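PDB 6JIG: GMP reductase from Trypanosoma brucei brucei, which probably catalyses the irreversible NADPH-dependent deamination of GMP to IMP and binds guanine nucleotides at a CBS module as well as at its barrel. Local coordinates for residues Asp55-Gln60 against Met376-Asp381; Arg103-His108 against Arg112-Gly117; Ala336-Ala341 against Val346-Asp351. The protein carries 1 engineered substitution. All coordinates share one frame; numbering follows the deposited sequence.

Contact 1 (Asp55-Gln60 against Met376-Asp381)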
ATOM      1  N   ASP A  55      21.353  -7.047  25.855  1.00 41.58           N
ATOM      2  CA  ASP A  55      22.362  -7.794  25.121  1.00 40.67           C
ATOM      3  C   ASP A  55      22.417  -7.423  23.649  1.00 44.31           C
ATOM      4  O   ASP A  55      23.254  -7.978  22.933  1.00 40.61           O
ATOM      5  CB  ASP A  55      22.177  -9.307  25.313  1.00 44.15           C
ATOM      6  CG  ASP A  55      20.888  -9.868  24.697  1.00 49.05           C
ATOM      7  OD1 ASP A  55      20.068  -9.107  24.142  1.00 43.56           O
ATOM      8  OD2 ASP A  55      20.722 -11.110  24.777  1.00 46.95           O
ATOM      9  N   THR A  56      21.593  -6.476  23.191  1.00 40.13           N
ATOM     10  CA  THR A  56      21.741  -5.892  21.866  1.00 40.91           C
ATOM     11  C   THR A  56      22.237  -4.448  21.919  1.00 44.03           C
ATOM     12  O   THR A  56      22.280  -3.778  20.883  1.00 43.69           O
ATOM     13  CB  THR A  56      20.417  -5.959  21.096  1.00 47.21           C
ATOM     14  OG1 THR A  56      19.388  -5.321  21.860  1.00 47.72           O
ATOM     15  CG2 THR A  56      20.014  -7.405  20.846  1.00 45.35           C
ATOM     16  N   VAL A  57      22.615  -3.951  23.093  1.00 41.38           N
ATOM     17  CA  VAL A  57      23.047  -2.561  23.207  1.00 40.13           C
ATOM     18  C   VAL A  57      24.453  -2.457  23.791  1.00 40.11           C
ATOM     19  O   VAL A  57      25.341  -1.856  23.175  1.00 42.47           O
ATOM     20  CB  VAL A  57      22.041  -1.733  24.037  1.00 38.94           C
ATOM     21  CG1 VAL A  57      22.580  -0.340  24.253  1.00 40.61           C
ATOM     22  CG2 VAL A  57      20.674  -1.661  23.331  1.00 39.97           C
ATOM     23  N   CYS A  58      24.689  -3.039  24.967  1.00 39.66           N
ATOM     24  CA  CYS A  58      25.920  -2.735  25.708  1.00 39.21           C
ATOM     25  C   CYS A  58      26.739  -3.985  26.034  1.00 39.07           C
ATOM     26  O   CYS A  58      26.465  -4.684  27.015  1.00 39.25           O
ATOM     27  CB  CYS A  58      25.603  -1.965  26.987  1.00 38.00           C
ATOM     28  SG  CYS A  58      27.143  -1.343  27.805  1.00 39.86           S
ATOM     29  N   GLU A  59      27.781  -4.233  25.240  1.00 39.30           N
ATOM     30  CA  GLU A  59      28.874  -5.081  25.714  1.00 40.80           C
ATOM     31  C   GLU A  59      30.136  -4.221  25.737  1.00 41.98           C
ATOM     32  O   GLU A  59      30.033  -2.998  25.887  1.00 36.81           O
ATOM     33  CB  GLU A  59      28.983  -6.351  24.863  1.00 41.29           C
ATOM     34  CG  GLU A  59      27.725  -7.239  25.098  1.00 39.88           C
ATOM     35  CD  GLU A  59      27.759  -8.617  24.449  1.00 44.76           C
ATOM     36  OE1 GLU A  59      26.932  -9.461  24.853  1.00 45.19           O
ATOM     37  OE2 GLU A  59      28.574  -8.858  23.536  1.00 44.09           O
ATOM     38  N   GLN A  60      31.326  -4.819  25.607  1.00 41.35           N
ATOM     39  CA  GLN A  60      32.538  -4.065  25.926  1.00 42.17           C
ATOM     40  C   GLN A  60      32.760  -2.893  24.965  1.00 39.88           C
ATOM     41  O   GLN A  60      33.226  -1.826  25.382  1.00 38.24           O
ATOM     42  CB  GLN A  60      33.760  -4.997  25.960  1.00 41.13           C
ATOM     43  CG  GLN A  60      34.105  -5.655  24.638  1.00 44.51           C
ATOM     44  CD  GLN A  60      33.529  -7.056  24.522  1.00 49.89           C
ATOM     45  OE1 GLN A  60      32.383  -7.311  24.909  1.00 48.99           O
ATOM     46  NE2 GLN A  60      34.322  -7.973  23.986  1.00 54.83           N
ATOM     47  N   MET A 376      17.723   3.917  20.980  1.00 36.81           N
ATOM     48  CA  MET A 376      18.469   4.979  20.306  1.00 40.91           C
ATOM     49  C   MET A 376      19.939   4.620  20.070  1.00 41.29           C
ATOM     50  O   MET A 376      20.558   5.191  19.170  1.00 41.20           O
ATOM     51  CB  MET A 376      18.341   6.282  21.093  1.00 36.54           C
ATOM     52  CG  MET A 376      16.912   6.842  21.053  1.00 38.33           C
ATOM     53  SD  MET A 376      16.650   8.209  22.212  1.00 43.42           S
ATOM     54  CE  MET A 376      17.443   9.445  21.228  1.00 39.21           C
ATOM     55  N   LEU A 377      20.506   3.676  20.828  1.00 40.79           N
ATOM     56  CA  LEU A 377      21.890   3.250  20.621  1.00 40.82           C
ATOM     57  C   LEU A 377      22.011   1.893  19.939  1.00 43.69           C
ATOM     58  O   LEU A 377      23.117   1.526  19.509  1.00 42.48           O
ATOM     59  CB  LEU A 377      22.650   3.197  21.961  1.00 37.44           C
ATOM     60  CG  LEU A 377      22.561   4.452  22.840  1.00 38.90           C
ATOM     61  CD1 LEU A 377      23.256   4.228  24.184  1.00 39.66           C
ATOM     62  CD2 LEU A 377      23.134   5.666  22.141  1.00 40.43           C
ATOM     63  N   ALA A 378      20.927   1.128  19.850  1.00 41.09           N
ATOM     64  CA  ALA A 378      20.987  -0.146  19.149  1.00 44.19           C
ATOM     65  C   ALA A 378      21.279   0.103  17.675  1.00 44.00           C
ATOM     66  O   ALA A 378      20.974   1.168  17.130  1.00 44.33           O
ATOM     67  CB  ALA A 378      19.675  -0.914  19.324  1.00 46.43           C
ATOM     68  N   GLY A 379      21.908  -0.877  17.033  1.00 46.55           N
ATOM     69  CA  GLY A 379      22.264  -0.740  15.641  1.00 49.00           C
ATOM     70  C   GLY A 379      23.433   0.173  15.362  1.00 50.95           C
ATOM     71  O   GLY A 379      23.766   0.388  14.188  1.00 50.43           O
ATOM     72  N   THR A 380      24.058   0.741  16.389  1.00 45.97           N
ATOM     73  CA  THR A 380      25.293   1.453  16.136  1.00 47.00           C
ATOM     74  C   THR A 380      26.423   0.445  15.952  1.00 48.52           C
ATOM     75  O   THR A 380      26.284  -0.745  16.262  1.00 49.14           O
ATOM     76  CB  THR A 380      25.603   2.423  17.274  1.00 43.89           C
ATOM     77  OG1 THR A 380      25.648   1.707  18.511  1.00 40.92           O
ATOM     78  CG2 THR A 380      24.509   3.503  17.364  1.00 44.37           C
ATOM     79  N   ASP A 381      27.543   0.934  15.412  1.00 46.46           N
ATOM     80  CA  ASP A 381      28.724   0.097  15.232  1.00 47.41           C
ATOM     81  C   ASP A 381      29.074  -0.646  16.514  1.00 49.76           C
ATOM     82  O   ASP A 381      29.351  -1.852  16.493  1.00 49.72           O
ATOM     83  CB  ASP A 381      29.916   0.951  14.796  1.00 47.64           C
ATOM     84  CG  ASP A 381      29.806   1.450  13.369  1.00 50.03           C
ATOM     85  OD1 ASP A 381      28.784   1.199  12.697  1.00 51.78           O
ATOM     86  OD2 ASP A 381      30.757   2.115  12.915  1.00 53.91           O
TER
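V57 meets two consecutive residues of the facing loop with its two methyls: CG1 lies 4.2 Å from L377 CB, and CG2 lies 4.2 Å from A378 CB. Its first torsion, 174°, puts CG1 anti to the backbone N and CG2 beside that N, which sends the branches to separate neighbours. A378 CB also stands 4.2 Å from T56 O, a buried carbonyl oxygen with no partner in the model. The four touching residues are all buried, and L377 packs additionally on M62 and V440. The side chain of V57 lies about 4 Å from S52 and G374, both of the GMP site. L377 and A378 open a type II beta turn braced from within, where T380 OG1 donates to L377 O at 2.7 Å, in the carbonyl plane with a C=O...donor angle of 159°.

Beyond V57 and A378 the chains diverge. E59 leads into helix 60-68, and the other chain runs on to solvent-exposed D381.

No hydrogen bond crosses between the segments, which bury 130 Å² in all. The loops after the first and eighth barrel strands thus meet here through apolar packing alone, which is non-directional and fixes no orientation by itself.

Contact 2 (Arg103-His108 against Arg112-Gly117). With 5GP (guanosine-5'-monophosphate), chain C.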
ATOM      1  N   ARG A 103      51.651  -6.574  28.701  1.00 40.94           N
ATOM      2  CA  ARG A 103      51.925  -7.792  27.950  1.00 44.24           C
ATOM      3  C   ARG A 103      53.409  -7.890  27.612  1.00 44.41           C
ATOM      4  O   ARG A 103      54.051  -6.897  27.243  1.00 43.30           O
ATOM      5  CB  ARG A 103      51.086  -7.836  26.668  1.00 47.20           C
ATOM      6  CG  ARG A 103      49.571  -7.676  26.888  1.00 44.84           C
ATOM      7  CD  ARG A 103      49.028  -8.758  27.829  1.00 47.39           C
ATOM      8  NE  ARG A 103      49.061 -10.072  27.198  1.00 46.11           N
ATOM      9  CZ  ARG A 103      48.811 -11.215  27.821  1.00 48.22           C
ATOM     10  NH1 ARG A 103      48.492 -11.223  29.110  1.00 48.03           N
ATOM     11  NH2 ARG A 103      48.870 -12.357  27.145  1.00 49.64           N
ATOM     12  N   ILE A 104      53.953  -9.104  27.733  1.00 43.87           N
ATOM     13  CA  ILE A 104      55.385  -9.325  27.579  1.00 48.10           C
ATOM     14  C   ILE A 104      55.627 -10.439  26.571  1.00 48.85           C
ATOM     15  O   ILE A 104      54.714 -11.146  26.151  1.00 44.63           O
ATOM     16  CB  ILE A 104      56.080  -9.650  28.923  1.00 46.18           C
ATOM     17  CG1 ILE A 104      55.320 -10.710  29.716  1.00 55.18           C
ATOM     18  CG2 ILE A 104      56.207  -8.407  29.761  1.00 48.14           C
ATOM     19  CD1 ILE A 104      55.621 -12.118  29.335  1.00 51.82           C
ATOM     20  N   ILE A 105      56.897 -10.596  26.205  1.00 49.25           N
ATOM     21  CA  ILE A 105      57.331 -11.660  25.313  1.00 49.15           C
ATOM     22  C   ILE A 105      58.779 -11.973  25.661  1.00 50.11           C
ATOM     23  O   ILE A 105      59.475 -11.163  26.278  1.00 48.97           O
ATOM     24  CB  ILE A 105      57.173 -11.248  23.832  1.00 49.66           C
ATOM     25  CG1 ILE A 105      57.230 -12.469  22.914  1.00 53.08           C
ATOM     26  CG2 ILE A 105      58.201 -10.179  23.460  1.00 47.35           C
ATOM     27  CD1 ILE A 105      56.876 -12.160  21.492  1.00 54.45           C
ATOM     28  N   LEU A 106      59.235 -13.171  25.265  1.00 54.21           N
ATOM     29  CA  LEU A 106      60.596 -13.582  25.595  1.00 53.86           C
ATOM     30  C   LEU A 106      61.517 -13.410  24.389  1.00 55.00           C
ATOM     31  O   LEU A 106      61.061 -13.452  23.240  1.00 55.23           O
ATOM     32  CB  LEU A 106      60.607 -15.038  26.068  1.00 53.33           C
ATOM     33  CG  LEU A 106      59.561 -15.314  27.156  1.00 56.45           C
ATOM     34  CD1 LEU A 106      59.361 -16.808  27.382  1.00 58.77           C
ATOM     35  CD2 LEU A 106      59.926 -14.618  28.455  1.00 56.03           C
ATOM     36  N   PRO A 107      62.820 -13.199  24.611  1.00 57.33           N
ATOM     37  CA  PRO A 107      63.676 -12.751  23.498  1.00 57.35           C
ATOM     38  C   PRO A 107      63.913 -13.800  22.427  1.00 57.50           C
ATOM     39  O   PRO A 107      64.163 -13.428  21.275  1.00 56.17           O
ATOM     40  CB  PRO A 107      64.983 -12.348  24.195  1.00 56.91           C
ATOM     41  CG  PRO A 107      64.964 -13.057  25.487  1.00 57.12           C
ATOM     42  CD  PRO A 107      63.532 -13.161  25.898  1.00 53.93           C
ATOM     43  N   HIS A 108      63.837 -15.092  22.753  1.00 59.08           N
ATOM     44  CA  HIS A 108      64.083 -16.132  21.760  1.00 59.15           C
ATOM     45  C   HIS A 108      62.842 -16.482  20.950  1.00 60.25           C
ATOM     46  O   HIS A 108      62.910 -17.363  20.086  1.00 58.29           O
ATOM     47  CB  HIS A 108      64.633 -17.395  22.434  1.00 61.24           C
ATOM     48  CG  HIS A 108      65.957 -17.197  23.108  1.00 61.49           C
ATOM     49  ND1 HIS A 108      66.819 -16.174  22.775  1.00 61.37           N
ATOM     50  CD2 HIS A 108      66.562 -17.887  24.105  1.00 65.59           C
ATOM     51  CE1 HIS A 108      67.895 -16.240  23.538  1.00 62.08           C
ATOM     52  NE2 HIS A 108      67.765 -17.271  24.353  1.00 69.41           N
ATOM     53  N   ARG A 112      56.460 -14.222  14.367  1.00 59.54           N
ATOM     54  CA  ARG A 112      55.113 -14.781  14.297  1.00 59.33           C
ATOM     55  C   ARG A 112      54.464 -14.816  15.675  1.00 59.09           C
ATOM     56  O   ARG A 112      53.268 -14.538  15.817  1.00 58.61           O
ATOM     57  CB  ARG A 112      55.151 -16.186  13.687  1.00 63.34           C
ATOM     58  CG  ARG A 112      53.803 -16.906  13.670  1.00 63.28           C
ATOM     59  CD  ARG A 112      53.777 -18.055  12.664  1.00 65.62           C
ATOM     60  N   GLU A 113      55.237 -15.148  16.705  1.00 58.37           N
ATOM     61  CA  GLU A 113      54.692 -15.140  18.056  1.00 58.24           C
ATOM     62  C   GLU A 113      54.531 -13.721  18.590  1.00 58.75           C
ATOM     63  O   GLU A 113      53.631 -13.463  19.398  1.00 57.78           O
ATOM     64  CB  GLU A 113      55.572 -15.984  18.974  1.00 57.82           C
ATOM     65  CG  GLU A 113      55.465 -17.471  18.660  1.00 60.56           C
ATOM     66  CD  GLU A 113      56.587 -18.293  19.254  1.00 61.44           C
ATOM     67  OE1 GLU A 113      56.295 -19.366  19.829  1.00 64.68           O
ATOM     68  OE2 GLU A 113      57.760 -17.875  19.142  1.00 61.75           O
ATOM     69  N   ALA A 114      55.379 -12.792  18.144  1.00 56.80           N
ATOM     70  CA  ALA A 114      55.197 -11.389  18.502  1.00 55.85           C
ATOM     71  C   ALA A 114      53.876 -10.857  17.963  1.00 54.49           C
ATOM     72  O   ALA A 114      53.119 -10.202  18.688  1.00 54.87           O
ATOM     73  CB  ALA A 114      56.370 -10.559  17.991  1.00 52.55           C
ATOM     74  N   TRP A 115      53.572 -11.146  16.693  1.00 54.43           N
ATOM     75  CA  TRP A 115      52.309 -10.690  16.114  1.00 55.21           C
ATOM     76  C   TRP A 115      51.121 -11.260  16.872  1.00 53.90           C
ATOM     77  O   TRP A 115      50.114 -10.572  17.069  1.00 53.60           O
ATOM     78  CB  TRP A 115      52.220 -11.079  14.636  1.00 56.41           C
ATOM     79  CG  TRP A 115      52.979 -10.182  13.721  1.00 56.54           C
ATOM     80  CD1 TRP A 115      54.148 -10.465  13.077  1.00 58.58           C
ATOM     81  CD2 TRP A 115      52.621  -8.850  13.336  1.00 59.38           C
ATOM     82  NE1 TRP A 115      54.541  -9.391  12.316  1.00 57.22           N
ATOM     83  CE2 TRP A 115      53.620  -8.387  12.458  1.00 58.35           C
ATOM     84  CE3 TRP A 115      51.550  -8.007  13.646  1.00 60.71           C
ATOM     85  CZ2 TRP A 115      53.585  -7.111  11.891  1.00 61.87           C
ATOM     86  CZ3 TRP A 115      51.515  -6.740  13.080  1.00 64.41           C
ATOM     87  CH2 TRP A 115      52.529  -6.305  12.214  1.00 63.60           C
ATOM     88  N   GLU A 116      51.217 -12.518  17.308  1.00 54.63           N
ATOM     89  CA  GLU A 116      50.126 -13.113  18.075  1.00 55.68           C
ATOM     90  C   GLU A 116      49.967 -12.426  19.429  1.00 55.56           C
ATOM     91  O   GLU A 116      48.842 -12.183  19.879  1.00 54.51           O
ATOM     92  CB  GLU A 116      50.359 -14.616  18.249  1.00 53.85           C
ATOM     93  N   GLY A 117      51.078 -12.099  20.091  1.00 54.43           N
ATOM     94  CA  GLY A 117      50.982 -11.375  21.349  1.00 53.97           C
ATOM     95  C   GLY A 117      50.415  -9.977  21.172  1.00 48.84           C
ATOM     96  O   GLY A 117      49.669  -9.484  22.023  1.00 47.92           O
TER
HETATM   97  P   5GP C 602      49.158   1.586  21.249  1.00 71.80           P
HETATM   98  O1P 5GP C 602      49.819   2.929  21.036  1.00 64.00           O
HETATM   99  O2P 5GP C 602      49.940   0.631  22.126  1.00 55.04           O
HETATM  100  O3P 5GP C 602      48.382   1.012  20.079  1.00 66.18           O
HETATM  101  O5' 5GP C 602      48.004   1.891  22.287  1.00 57.91           O
HETATM  102  C5' 5GP C 602      48.077   1.274  23.551  1.00 49.09           C
HETATM  103  C4' 5GP C 602      46.753   1.277  24.244  1.00 45.59           C
HETATM  104  O4' 5GP C 602      46.504  -0.081  24.718  1.00 41.27           O
HETATM  105  C3' 5GP C 602      46.756   2.176  25.477  1.00 44.94           C
HETATM  106  O3' 5GP C 602      45.477   2.779  25.673  1.00 40.68           O
HETATM  107  C2' 5GP C 602      47.083   1.191  26.596  1.00 41.24           C
HETATM  108  O2' 5GP C 602      46.698   1.588  27.893  1.00 41.83           O
HETATM  109  C1' 5GP C 602      46.354  -0.067  26.121  1.00 42.80           C
HETATM  110  N9  5GP C 602      46.930  -1.282  26.690  1.00 41.02           N
HETATM  111  C8  5GP C 602      46.303  -2.069  27.579  1.00 40.99           C
HETATM  112  N7  5GP C 602      47.126  -3.065  27.953  1.00 41.40           N
HETATM  113  C5  5GP C 602      48.306  -2.883  27.312  1.00 42.18           C
HETATM  114  C6  5GP C 602      49.501  -3.589  27.318  1.00 41.58           C
HETATM  115  O6  5GP C 602      49.617  -4.610  28.027  1.00 43.30           O
HETATM  116  N1  5GP C 602      50.520  -3.165  26.562  1.00 41.70           N
HETATM  117  C2  5GP C 602      50.405  -2.072  25.791  1.00 43.30           C
HETATM  118  N2  5GP C 602      51.476  -1.690  25.046  1.00 43.02           N
HETATM  119  N3  5GP C 602      49.240  -1.356  25.754  1.00 43.20           N
HETATM  120  C4  5GP C 602      48.183  -1.750  26.514  1.00 42.29           C
HETATM  121  O   HOH W   1      50.049 -10.652  24.446  1.00 45.68           O
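R103 and G117 are joined through one water, which accepts from R103 NE at 3.0 Å and donates to G117 O at 2.7 Å. The water lies at the edge of the guanidinium, in its plane. Bends at chi2 and chi3 (-58° and -69°) fold the arginine chain back, and W120 engages the side chain in a cation-pi contact. The same residue faces the nucleotide with its backbone: R103 N donates to O6 of GMP at 2.9 Å with an N-H...O angle of 157°, and R103 CG rests 3.3 Å from that O6. R93, A94, S210 and D211 hydrogen-bond the same nucleotide.

I104 begins the short strand, and I105 then carries the direct packing. Its extended chain delivers CD1 to helix 111-118, 3.5 Å from A114 CA and 3.9 Å from A114 CB, so the methyl lies closer to the helix backbone than to the A114 methyl. CD1 also comes within 4.0 Å of E113 C. L130, V132, I145 and V159 pack on I105 as well. Further on, L106 N is bound by E109 OE1, while E113 OE2 accepts from T110 N just ahead of the helix.

Strand 104-105, helix 111-118 and the parallel strand 129-133 form a beta-alpha-beta crossover of a CBS domain, with R103 part of its guanine-nucleotide site.

Contact 3 (Ala336-Ala341 against Val346-Asp351). With 5GP (guanosine-5'-monophosphate), chain B.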
ATOM      1  N   ALA A 336       7.291  11.607  40.061  1.00 30.81           N
ATOM      2  CA  ALA A 336       6.956  11.130  41.395  1.00 36.29           C
ATOM      3  C   ALA A 336       8.183  10.561  42.086  1.00 35.95           C
ATOM      4  O   ALA A 336       8.391  10.784  43.283  1.00 37.05           O
ATOM      5  CB  ALA A 336       5.844  10.075  41.326  1.00 38.16           C
ATOM      6  N   CYS A 337       9.007   9.823  41.349  1.00 32.70           N
ATOM      7  CA  CYS A 337      10.141   9.181  41.998  1.00 34.19           C
ATOM      8  C   CYS A 337      11.212  10.194  42.373  1.00 34.88           C
ATOM      9  O   CYS A 337      11.833  10.077  43.441  1.00 33.95           O
ATOM     10  CB  CYS A 337      10.728   8.096  41.094  1.00 34.16           C
ATOM     11  SG  CYS A 337       9.662   6.645  40.899  1.00 35.90           S
ATOM     12  N   THR A 338      11.438  11.200  41.523  1.00 34.04           N
ATOM     13  CA  THR A 338      12.521  12.131  41.814  1.00 32.69           C
ATOM     14  C   THR A 338      12.144  13.099  42.920  1.00 37.36           C
ATOM     15  O   THR A 338      13.034  13.610  43.603  1.00 35.79           O
ATOM     16  CB  THR A 338      12.968  12.910  40.567  1.00 34.35           C
ATOM     17  OG1 THR A 338      11.891  13.706  40.044  1.00 32.07           O
ATOM     18  CG2 THR A 338      13.508  11.952  39.500  1.00 31.61           C
ATOM     19  N   ARG A 339      10.846  13.375  43.107  1.00 37.03           N
ATOM     20  CA  ARG A 339      10.434  14.190  44.250  1.00 36.84           C
ATOM     21  C   ARG A 339      10.898  13.563  45.560  1.00 38.02           C
ATOM     22  O   ARG A 339      11.419  14.254  46.443  1.00 40.11           O
ATOM     23  CB  ARG A 339       8.911  14.373  44.266  1.00 41.51           C
ATOM     24  CG  ARG A 339       8.458  15.529  45.156  1.00 48.60           C
ATOM     25  CD  ARG A 339       6.948  15.510  45.407  1.00 55.32           C
ATOM     26  N   VAL A 340      10.714  12.249  45.703  1.00 36.79           N
ATOM     27  CA  VAL A 340      11.167  11.553  46.903  1.00 37.38           C
ATOM     28  C   VAL A 340      12.688  11.505  46.942  1.00 37.27           C
ATOM     29  O   VAL A 340      13.317  11.800  47.968  1.00 39.58           O
ATOM     30  CB  VAL A 340      10.563  10.137  46.957  1.00 36.50           C
ATOM     31  CG1 VAL A 340      11.223   9.315  48.052  1.00 42.44           C
ATOM     32  CG2 VAL A 340       9.045  10.207  47.152  1.00 38.68           C
ATOM     33  N   ALA A 341      13.301  11.116  45.822  1.00 35.68           N
ATOM     34  CA  ALA A 341      14.737  10.867  45.804  1.00 36.90           C
ATOM     35  C   ALA A 341      15.536  12.148  46.010  1.00 38.22           C
ATOM     36  O   ALA A 341      16.582  12.125  46.673  1.00 37.99           O
ATOM     37  CB  ALA A 341      15.139  10.186  44.497  1.00 34.29           C
ATOM     38  N   VAL A 346      19.448  10.992  46.307  1.00 35.73           N
ATOM     39  CA  VAL A 346      19.691   9.759  45.567  1.00 36.08           C
ATOM     40  C   VAL A 346      19.397  10.029  44.092  1.00 37.02           C
ATOM     41  O   VAL A 346      18.242  10.304  43.741  1.00 37.04           O
ATOM     42  CB  VAL A 346      18.834   8.604  46.100  1.00 37.47           C
ATOM     43  CG1 VAL A 346      18.957   7.379  45.191  1.00 36.00           C
ATOM     44  CG2 VAL A 346      19.249   8.245  47.537  1.00 39.26           C
ATOM     45  N   PRO A 347      20.388   9.955  43.202  1.00 36.79           N
ATOM     46  CA  PRO A 347      20.137  10.243  41.783  1.00 37.45           C
ATOM     47  C   PRO A 347      19.258   9.188  41.130  1.00 36.24           C
ATOM     48  O   PRO A 347      19.250   8.022  41.530  1.00 34.16           O
ATOM     49  CB  PRO A 347      21.539  10.249  41.159  1.00 37.29           C
ATOM     50  CG  PRO A 347      22.486  10.482  42.335  1.00 35.92           C
ATOM     51  CD  PRO A 347      21.820   9.783  43.496  1.00 35.07           C
ATOM     52  N   CYS A 348      18.538   9.611  40.084  1.00 32.80           N
ATOM     53  CA  CYS A 348      17.599   8.737  39.384  1.00 32.77           C
ATOM     54  C   CYS A 348      17.927   8.663  37.901  1.00 31.69           C
ATOM     55  O   CYS A 348      18.219   9.684  37.269  1.00 33.53           O
ATOM     56  CB  CYS A 348      16.156   9.219  39.569  1.00 35.43           C
ATOM     57  SG  CYS A 348      15.518   9.126  41.251  1.00 36.83           S
ATOM     58  N   ILE A 349      17.876   7.448  37.361  1.00 32.13           N
ATOM     59  CA  ILE A 349      18.049   7.173  35.936  1.00 31.14           C
ATOM     60  C   ILE A 349      16.659   7.019  35.317  1.00 31.56           C
ATOM     61  O   ILE A 349      15.921   6.110  35.698  1.00 30.60           O
ATOM     62  CB  ILE A 349      18.862   5.881  35.712  1.00 30.69           C
ATOM     63  CG1 ILE A 349      20.196   5.920  36.476  1.00 34.15           C
ATOM     64  CG2 ILE A 349      19.089   5.633  34.190  1.00 30.57           C
ATOM     65  CD1 ILE A 349      20.802   4.541  36.683  1.00 36.03           C
ATOM     66  N   ALA A 350      16.302   7.865  34.349  1.00 31.31           N
ATOM     67  CA  ALA A 350      15.043   7.683  33.606  1.00 29.29           C
ATOM     68  C   ALA A 350      15.262   6.659  32.495  1.00 30.51           C
ATOM     69  O   ALA A 350      15.912   6.960  31.492  1.00 33.05           O
ATOM     70  CB  ALA A 350      14.557   9.013  33.039  1.00 30.51           C
ATOM     71  N   ASP A 351      14.704   5.452  32.658  1.00 31.41           N
ATOM     72  CA  ASP A 351      15.043   4.296  31.819  1.00 30.58           C
ATOM     73  C   ASP A 351      13.868   3.909  30.924  1.00 33.16           C
ATOM     74  O   ASP A 351      12.885   3.333  31.402  1.00 31.74           O
ATOM     75  CB  ASP A 351      15.451   3.112  32.704  1.00 33.12           C
ATOM     76  CG  ASP A 351      15.765   1.855  31.908  1.00 33.05           C
ATOM     77  OD1 ASP A 351      16.074   1.965  30.701  1.00 33.82           O
ATOM     78  OD2 ASP A 351      15.733   0.758  32.507  1.00 34.34           O
TER
HETATM   79  P   5GP B 601      14.365   1.921  25.061  1.00 39.22           P
HETATM   80  O1P 5GP B 601      12.962   2.463  24.844  1.00 38.83           O
HETATM   81  O2P 5GP B 601      14.769   0.865  24.053  1.00 39.72           O
HETATM   82  O3P 5GP B 601      15.410   2.982  25.299  1.00 38.41           O
HETATM   83  O5' 5GP B 601      14.218   1.215  26.486  1.00 39.27           O
HETATM   84  C5' 5GP B 601      15.193   0.326  27.010  1.00 38.25           C
HETATM   85  C4' 5GP B 601      14.780  -0.174  28.379  1.00 37.98           C
HETATM   86  O4' 5GP B 601      13.689  -1.114  28.242  1.00 40.93           O
HETATM   87  C3' 5GP B 601      15.826  -0.967  29.152  1.00 38.54           C
HETATM   88  O3' 5GP B 601      16.814  -0.148  29.765  1.00 36.04           O
HETATM   89  C2' 5GP B 601      14.974  -1.784  30.140  1.00 40.55           C
HETATM   90  O2' 5GP B 601      14.630  -1.034  31.298  1.00 41.32           O
HETATM   91  C1' 5GP B 601      13.679  -1.993  29.351  1.00 40.90           C
HETATM   92  N9  5GP B 601      13.542  -3.363  28.844  1.00 45.05           N
HETATM   93  C8  5GP B 601      14.417  -4.047  28.091  1.00 46.66           C
HETATM   94  N7  5GP B 601      13.876  -5.266  27.827  1.00 48.87           N
HETATM   95  C5  5GP B 601      12.652  -5.305  28.407  1.00 49.64           C
HETATM   96  C6  5GP B 601      11.645  -6.258  28.474  1.00 50.31           C
HETATM   97  O6  5GP B 601      11.796  -7.352  27.892  1.00 50.91           O
HETATM   98  N1  5GP B 601      10.523  -5.986  29.160  1.00 47.19           N
HETATM   99  C2  5GP B 601      10.351  -4.811  29.783  1.00 47.37           C
HETATM  100  N2  5GP B 601       9.208  -4.564  30.462  1.00 45.84           N
HETATM  101  N3  5GP B 601      11.307  -3.853  29.727  1.00 43.14           N
HETATM  102  C4  5GP B 601      12.451  -4.097  29.047  1.00 44.07           C
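A341 CB and C348 SG face each other at 3.4 Å where helix 330-344 packs outside the seventh strand of the TIM barrel. The local axes of helix 336-341 and strand 348-351 run antiparallel at 172° with a closest approach of 9.6 Å, as expected for a barrel helix that returns into the next strand.

Small side chains carry most of the interface, with V346 beside them. C348 points its CB at the helix and its SG, anti to its own carbonyl carbon, lies against A341 CB and T338 CG2. From the helix, T338 presents its methyl: CG2 lies 3.8 Å from C348 CB, while its hydroxyl turns elsewhere and bonds to V334 O and A366 O. This division follows from chi1 of 62°, which places OG1 between the backbone N and carbonyl carbon and leaves CG2 beside the N. A341 CB is aimed directly at the strand and is tightly seated, with V346 O at 3.2 Å in addition to the sulfur. L308, on the neighbouring strand 307-310, packs against A341, V346 and C348 and continues this buried layer.

The backbone closes the turn between the elements. V346 N donates to A341 O at 3.1 Å in a nearly straight bond, although the donor stands 41° out of the carbonyl plane. On the outer side of the helix, F3 of a second subunit packs on A336 and E5 of that subunit on R339.

At its far end the strand delivers D351 to the GMP ribose. Here the carboxylate meets both hydroxyls: O3' donates to D351 OD1 and O2' to D351 OD2, each modelled at a very short 2.4 Å that is doubtful as an exact length, and OD2 also forms a salt bridge with K309 NZ and a hydrogen bond with N290 ND2.

Along the chain, contact 1 opens at 55-60 and closes at 376-381, with contacts 2 and 3 nested in series between. Contacts 1 and 3 belong to the eight-stranded barrel: contact 1 joins the loops following its first and last strands, contact 3 seats a helix on strand 348-351, and their centres are about 25 Å apart. Contact 2 lies in a separate four-stranded CBS sheet, about 33 Å from contact 1 and about 51 Å from contact 3 between centres, on the other side of the chain's centre from contact 3. The GMP bound by R103 and the GMP bound by D351 lie in different domains, consistent with the reported allosteric regulation through the CBS domain.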